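Local coordinates for fructose-bisphosphate aldolase (Slackia heliotrinireducens, PDB 4MOZ), which belongs to the DeoC/LacD family of aldolases and folds as a closed eight-stranded parallel beta/alpha barrel, at residues H67-A72 with R84-R89. Sequence-based numbering, arbitrary orientation.
Sequences HLFKIA and RGLIAR
F69 and L86 carry the contact between two short helical segments, 67-72 and 84-89, whose axes approach no closer than 11.5 Å and cross at -74°, with F69 and I87 the nearest residues by CA, 8.8 Å apart. That separation is wide for packed helices, and the long side chain of F69 bridges it. With CG beside its own backbone N and anti to the carbonyl carbon (chi1 -71°), the phenyl group extends to the backbone of the other helix. Its CZ lies 3.5 Å from L86 O, which approaches the ring obliquely, and 3.9 Å from I87 CA, which sits at the ring edge close to its plane. L86 runs past the ring in the opposite direction. Its CG is anti to the backbone N (chi1 174°), which swings the isobutyl end back toward helix 67-72 and sets CG 3.9 Å from F69 CE1. A looser apolar touch, L68 CD1 to L86 CD2 at 4.5 Å, extends the contact. The CB of I87 points away from helix 67-72, and its side chain packs on Y99 and V101; what meets the F69 ring is the backbone CA. The buried surface is small, 159 Å², yet all four touching residues are buried: F69 also stacks on Y90 and touches Y99, while L86 packs on L202 of a second subunit. Because strand 79-82 lies between the two helices in sequence and strand 99-102 follows, the pair represents successive outer helices of a TIM barrel, here meeting through an aromatic side chain directed at a helix backbone.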
loop_
_atom_site.group_PDB
_atom_site.type_symbol
_atom_site.label_atom_id
_atom_site.label_comp_id
_atom_site.label_asym_id
_atom_site.label_seq_id
_atom_site.Cartn_x
_atom_site.Cartn_y
_atom_site.Cartn_z
ATOM N N HIS C 67 17.873 -27.872 19.398
ATOM C CA HIS C 67 16.983 -28.717 20.196
ATOM C C HIS C 67 15.709 -29.056 19.461
ATOM O O HIS C 67 15.299 -30.223 19.427
ATOM C CB HIS C 67 16.677 -27.997 21.504
ATOM C CG HIS C 67 15.906 -28.817 22.511
ATOM N ND1 HIS C 67 16.375 -29.972 23.022
ATOM C CD2 HIS C 67 14.681 -28.579 23.135
ATOM C CE1 HIS C 67 15.486 -30.460 23.908
ATOM N NE2 HIS C 67 14.451 -29.602 23.978
ATOM N N LEU C 68 15.083 -28.048 18.849
ATOM C CA LEU C 68 13.821 -28.237 18.130
ATOM C C LEU C 68 13.970 -29.207 16.963
ATOM O O LEU C 68 13.108 -30.057 16.736
ATOM C CB LEU C 68 13.265 -26.896 17.638
ATOM C CG LEU C 68 13.111 -25.773 18.677
ATOM C CD1 LEU C 68 12.759 -24.453 18.010
ATOM C CD2 LEU C 68 12.083 -26.126 19.738
ATOM N N PHE C 69 15.073 -29.085 16.232
ATOM C CA PHE C 69 15.308 -29.930 15.066
ATOM C C PHE C 69 15.706 -31.353 15.452
ATOM O O PHE C 69 15.377 -32.306 14.741
ATOM C CB PHE C 69 16.337 -29.288 14.138
ATOM C CG PHE C 69 15.819 -28.069 13.419
ATOM C CD1 PHE C 69 15.862 -26.811 14.025
ATOM C CD2 PHE C 69 15.278 -28.178 12.138
ATOM C CE1 PHE C 69 15.378 -25.689 13.369
ATOM C CE2 PHE C 69 14.797 -27.059 11.479
ATOM C CZ PHE C 69 14.848 -25.812 12.092
ATOM N N LYS C 70 16.398 -31.492 16.582
ATOM C CA LYS C 70 16.749 -32.801 17.122
ATOM C C LYS C 70 15.490 -33.562 17.536
ATOM O O LYS C 70 15.378 -34.760 17.281
ATOM C CB LYS C 70 17.697 -32.668 18.317
ATOM C CG LYS C 70 19.110 -32.214 17.976
ATOM C CD LYS C 70 19.956 -32.184 19.243
ATOM C CE LYS C 70 21.289 -31.482 19.042
ATOM N NZ LYS C 70 22.287 -32.354 18.375
ATOM N N ILE C 71 14.554 -32.853 18.168
ATOM C CA ILE C 71 13.266 -33.420 18.570
ATOM C C ILE C 71 12.468 -33.885 17.353
ATOM O O ILE C 71 11.978 -35.013 17.321
ATOM C CB ILE C 71 12.429 -32.421 19.397
ATOM C CG1 ILE C 71 13.115 -32.124 20.733
ATOM C CG2 ILE C 71 11.035 -32.976 19.654
ATOM C CD1 ILE C 71 12.577 -30.903 21.451
ATOM N N ALA C 72 12.355 -33.020 16.352
ATOM C CA ALA C 72 11.631 -33.340 15.127
ATOM C C ALA C 72 12.226 -34.553 14.415
ATOM O O ALA C 72 11.499 -35.340 13.804
ATOM C CB ALA C 72 11.618 -32.139 14.196
ATOM N N ARG C 84 10.415 -19.437 8.094
ATOM C CA ARG C 84 11.281 -19.696 6.937
ATOM C C ARG C 84 12.763 -19.635 7.308
ATOM O O ARG C 84 13.528 -20.542 6.969
ATOM C CB ARG C 84 10.970 -18.691 5.821
ATOM C CG ARG C 84 11.640 -18.949 4.474
ATOM C CD ARG C 84 11.864 -17.644 3.711
ATOM N NE ARG C 84 12.762 -16.760 4.453
ATOM C CZ ARG C 84 14.090 -16.746 4.324
ATOM N NH1 ARG C 84 14.695 -17.545 3.452
ATOM N NH2 ARG C 84 14.819 -15.923 5.067
ATOM N N GLY C 85 13.154 -18.572 8.012
ATOM C CA GLY C 85 14.548 -18.352 8.394
ATOM C C GLY C 85 15.106 -19.428 9.303
ATOM O O GLY C 85 16.205 -19.941 9.069
ATOM N N LEU C 86 14.336 -19.772 10.334
ATOM C CA LEU C 86 14.705 -20.807 11.289
ATOM C C LEU C 86 14.957 -22.134 10.577
ATOM O O LEU C 86 16.002 -22.767 10.773
ATOM C CB LEU C 86 13.608 -20.964 12.345
ATOM C CG LEU C 86 13.744 -22.102 13.360
ATOM C CD1 LEU C 86 14.873 -21.832 14.344
ATOM C CD2 LEU C 86 12.426 -22.302 14.090
ATOM N N ILE C 87 13.995 -22.533 9.747
ATOM C CA ILE C 87 14.119 -23.732 8.928
ATOM C C ILE C 87 15.351 -23.664 8.007
ATOM O O ILE C 87 16.097 -24.637 7.903
ATOM C CB ILE C 87 12.818 -24.013 8.134
ATOM C CG1 ILE C 87 11.653 -24.288 9.097
ATOM C CG2 ILE C 87 13.002 -25.199 7.199
ATOM C CD1 ILE C 87 10.281 -24.326 8.442
ATOM N N ALA C 88 15.579 -22.510 7.379
ATOM C CA ALA C 88 16.704 -22.330 6.454
ATOM C C ALA C 88 18.077 -22.572 7.094
ATOM O O ALA C 88 18.995 -23.061 6.429
ATOM C CB ALA C 88 16.656 -20.945 5.824
ATOM N N ARG C 89 18.207 -22.238 8.375
ATOM C CA ARG C 89 19.502 -22.309 9.053
ATOM C C ARG C 89 19.881 -23.723 9.479
ATOM O O ARG C 89 21.052 -23.997 9.730
ATOM C CB ARG C 89 19.556 -21.373 10.268
ATOM C CG ARG C 89 19.127 -19.935 10.008
ATOM C CD ARG C 89 20.080 -19.168 9.106
ATOM N NE ARG C 89 21.408 -18.993 9.692
ATOM C CZ ARG C 89 22.368 -18.251 9.146
ATOM N NH1 ARG C 89 22.143 -17.601 8.013
ATOM N NH2 ARG C 89 23.552 -18.153 9.737
#